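Side-chain contact in Molybdate/tungstate binding protein (Sporomusa ovata, PDB 1FR3), which binds molybdate and tungstate oxyanions and probably serves in molybdate storage and homeostasis in the cell: residues 36-40 with 41-45. Sequence-based numbering, arbitrary orientation.
Sequences AAITI and DSVAD. With WO4 (tungstate(VI)ion), chain R.
Thr39 and Ser42 meet where a strand gives way to a helix, and both reach the same oxygen of a bound tungstate. Thr39 is the N-cap: its OG1 accepts from Ser42 N at 3.3 Å, and that hydroxyl in turn donates to O1 of the tungstate, 2.8 Å from OG1. Having OG1 between its own N and carbonyl carbon (chi1 64°) lets threonine serve helix and anion at once. Its backbone N adds a nearly straight bond (166°) to O1, while Ser42 OG lies 2.6 Å from that oxygen and also hydrogen-bonds Ser4 O of a second subunit; which of the two takes its proton is not settled. With an alanine at Thr39, the amide of Ser42 would probably lose its capping acceptor and O1 one of its hydroxyl donors.

The backbone closes the first turn. Thr39 O draws weak bonds from Ser42 N and Val43 N, and Ala44 N then gives a regular helical bond to Ile40 O (3.1 Å).

Apolar contacts bridge strand and helix. The extended arm of Ile38 carries CD1 to Ser42 CB at 4.0 Å and to Val43 CG2 at 4.2 Å, the isoleucine and valine crossing at about a right angle. A long chain suits Ile38, which must span this corner; the compact, branched Val43 fits the helix's buried side.

Strand 36-39 and helix 41-45 thus meet at 83°, where strand 32-39, at the sheet edge within this chain, runs into helix 40-46. Strand 22-29 lies alongside, with Ala23 and Ile25 against Val43. Ser4, Arg6, Lys59 and Ala60 of the second subunit complete the tungstate site, placing this strand-helix junction of the TOBE domain at a subunit interface.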
ATOM      1  N   ALA A  36       8.138  -8.689  -7.581  1.00  6.71           N
ATOM      2  CA  ALA A  36       7.412  -7.429  -7.682  1.00  6.17           C
ATOM      3  C   ALA A  36       6.275  -7.601  -8.697  1.00  6.01           C
ATOM      4  O   ALA A  36       6.459  -8.262  -9.725  1.00  7.65           O
ATOM      5  CB  ALA A  36       8.329  -6.293  -8.118  1.00  7.13           C
ATOM      6  N   ALA A  37       5.121  -7.035  -8.402  1.00  4.95           N
ATOM      7  CA  ALA A  37       3.992  -7.041  -9.336  1.00  4.82           C
ATOM      8  C   ALA A  37       3.769  -5.589  -9.769  1.00  5.54           C
ATOM      9  O   ALA A  37       3.351  -4.765  -8.953  1.00  5.84           O
ATOM     10  CB  ALA A  37       2.758  -7.653  -8.726  1.00  5.40           C
ATOM     11  N   ILE A  38       4.108  -5.303 -11.016  1.00  6.32           N
ATOM     12  CA  ILE A  38       3.995  -3.953 -11.568  1.00  6.62           C
ATOM     13  C   ILE A  38       3.179  -3.974 -12.853  1.00  7.22           C
ATOM     14  O   ILE A  38       2.795  -5.052 -13.309  1.00  7.73           O
ATOM     15  CB  ILE A  38       5.381  -3.339 -11.827  1.00  6.72           C
ATOM     16  CG1 ILE A  38       6.134  -4.088 -12.932  1.00  6.76           C
ATOM     17  CG2 ILE A  38       6.198  -3.333 -10.533  1.00  6.66           C
ATOM     18  CD1 ILE A  38       7.506  -3.536 -13.249  1.00  8.24           C
ATOM     19  N   THR A  39       2.903  -2.809 -13.444  1.00  6.47           N
ATOM     20  CA  THR A  39       2.125  -2.841 -14.691  1.00  6.99           C
ATOM     21  C   THR A  39       2.990  -3.233 -15.883  1.00  7.47           C
ATOM     22  O   THR A  39       4.199  -3.014 -15.907  1.00  6.56           O
ATOM     23  CB  THR A  39       1.458  -1.483 -14.975  1.00  6.90           C
ATOM     24  OG1 THR A  39       2.494  -0.518 -15.191  1.00  8.22           O
ATOM     25  CG2 THR A  39       0.583  -1.058 -13.803  1.00  7.64           C
ATOM     26  N   ILE A  40       2.341  -3.798 -16.906  1.00  9.02           N
ATOM     27  CA  ILE A  40       3.062  -4.150 -18.131  1.00 10.35           C
ATOM     28  C   ILE A  40       3.592  -2.871 -18.782  1.00 10.65           C
ATOM     29  O   ILE A  40       4.637  -2.875 -19.433  1.00 10.76           O
ATOM     30  CB  ILE A  40       2.211  -4.980 -19.094  1.00 11.91           C
ATOM     31  CG1 ILE A  40       0.940  -4.251 -19.537  1.00 13.16           C
ATOM     32  CG2 ILE A  40       1.835  -6.307 -18.438  1.00 12.22           C
ATOM     33  CD1 ILE A  40       0.292  -4.905 -20.746  1.00 14.87           C
ATOM     34  N   ASP A  41       2.905  -1.758 -18.556  1.00 10.94           N
ATOM     35  CA  ASP A  41       3.324  -0.463 -19.071  1.00 11.81           C
ATOM     36  C   ASP A  41       4.731  -0.127 -18.580  1.00 10.36           C
ATOM     37  O   ASP A  41       5.565   0.381 -19.325  1.00 10.21           O
ATOM     38  CB  ASP A  41       2.347   0.624 -18.618  1.00 14.02           C
ATOM     39  CG  ASP A  41       0.922   0.342 -19.085  1.00 16.13           C
ATOM     40  OD1 ASP A  41       0.361  -0.657 -18.582  1.00 17.26           O
ATOM     41  OD2 ASP A  41       0.398   1.116 -19.904  1.00 18.31           O
ATOM     42  N   SER A  42       4.983  -0.426 -17.304  1.00  9.06           N
ATOM     43  CA  SER A  42       6.296  -0.158 -16.713  1.00  8.79           C
ATOM     44  C   SER A  42       7.373  -1.058 -17.302  1.00  8.27           C
ATOM     45  O   SER A  42       8.517  -0.635 -17.467  1.00  8.29           O
ATOM     46  CB  SER A  42       6.221  -0.334 -15.195  1.00  9.23           C
ATOM     47  OG  SER A  42       5.453   0.697 -14.602  1.00  9.59           O
ATOM     48  N   VAL A  43       7.028  -2.313 -17.597  1.00  8.35           N
ATOM     49  CA  VAL A  43       8.003  -3.215 -18.219  1.00  8.83           C
ATOM     50  C   VAL A  43       8.469  -2.634 -19.555  1.00  9.41           C
ATOM     51  O   VAL A  43       9.658  -2.630 -19.861  1.00  9.84           O
ATOM     52  CB  VAL A  43       7.413  -4.620 -18.415  1.00  8.65           C
ATOM     53  CG1 VAL A  43       8.340  -5.493 -19.248  1.00 10.29           C
ATOM     54  CG2 VAL A  43       7.171  -5.252 -17.047  1.00  9.74           C
ATOM     55  N   ALA A  44       7.505  -2.138 -20.320  1.00 10.76           N
ATOM     56  CA  ALA A  44       7.770  -1.522 -21.612  1.00 11.52           C
ATOM     57  C   ALA A  44       8.573  -0.232 -21.484  1.00 11.24           C
ATOM     58  O   ALA A  44       9.570  -0.039 -22.173  1.00 11.90           O
ATOM     59  CB  ALA A  44       6.447  -1.231 -22.310  1.00 12.02           C
ATOM     60  N   ASP A  45       8.165   0.630 -20.558  1.00 10.26           N
ATOM     61  CA  ASP A  45       8.833   1.909 -20.339  1.00 10.55           C
ATOM     62  C   ASP A  45      10.274   1.726 -19.889  1.00 10.84           C
ATOM     63  O   ASP A  45      11.188   2.374 -20.402  1.00 11.83           O
ATOM     64  CB  ASP A  45       8.033   2.740 -19.337  1.00 10.48           C
ATOM     65  CG  ASP A  45       8.549   4.147 -19.126  1.00 11.15           C
ATOM     66  OD1 ASP A  45       9.140   4.744 -20.055  1.00 11.87           O
ATOM     67  OD2 ASP A  45       8.357   4.665 -18.001  1.00 10.00           O
TER
HETATM   68  W   WO4 R 406       3.606   0.286 -11.068  1.00  8.03           W
HETATM   69  O1  WO4 R 406       3.876  -0.159 -12.746  1.00  6.00           O
HETATM   70  O2  WO4 R 406       5.119   0.248 -10.147  1.00  5.84           O
HETATM   71  O3  WO4 R 406       2.510  -0.878 -10.378  1.00  6.41           O
HETATM   72  O4  WO4 R 406       2.950   1.912 -10.948  1.00  7.05           O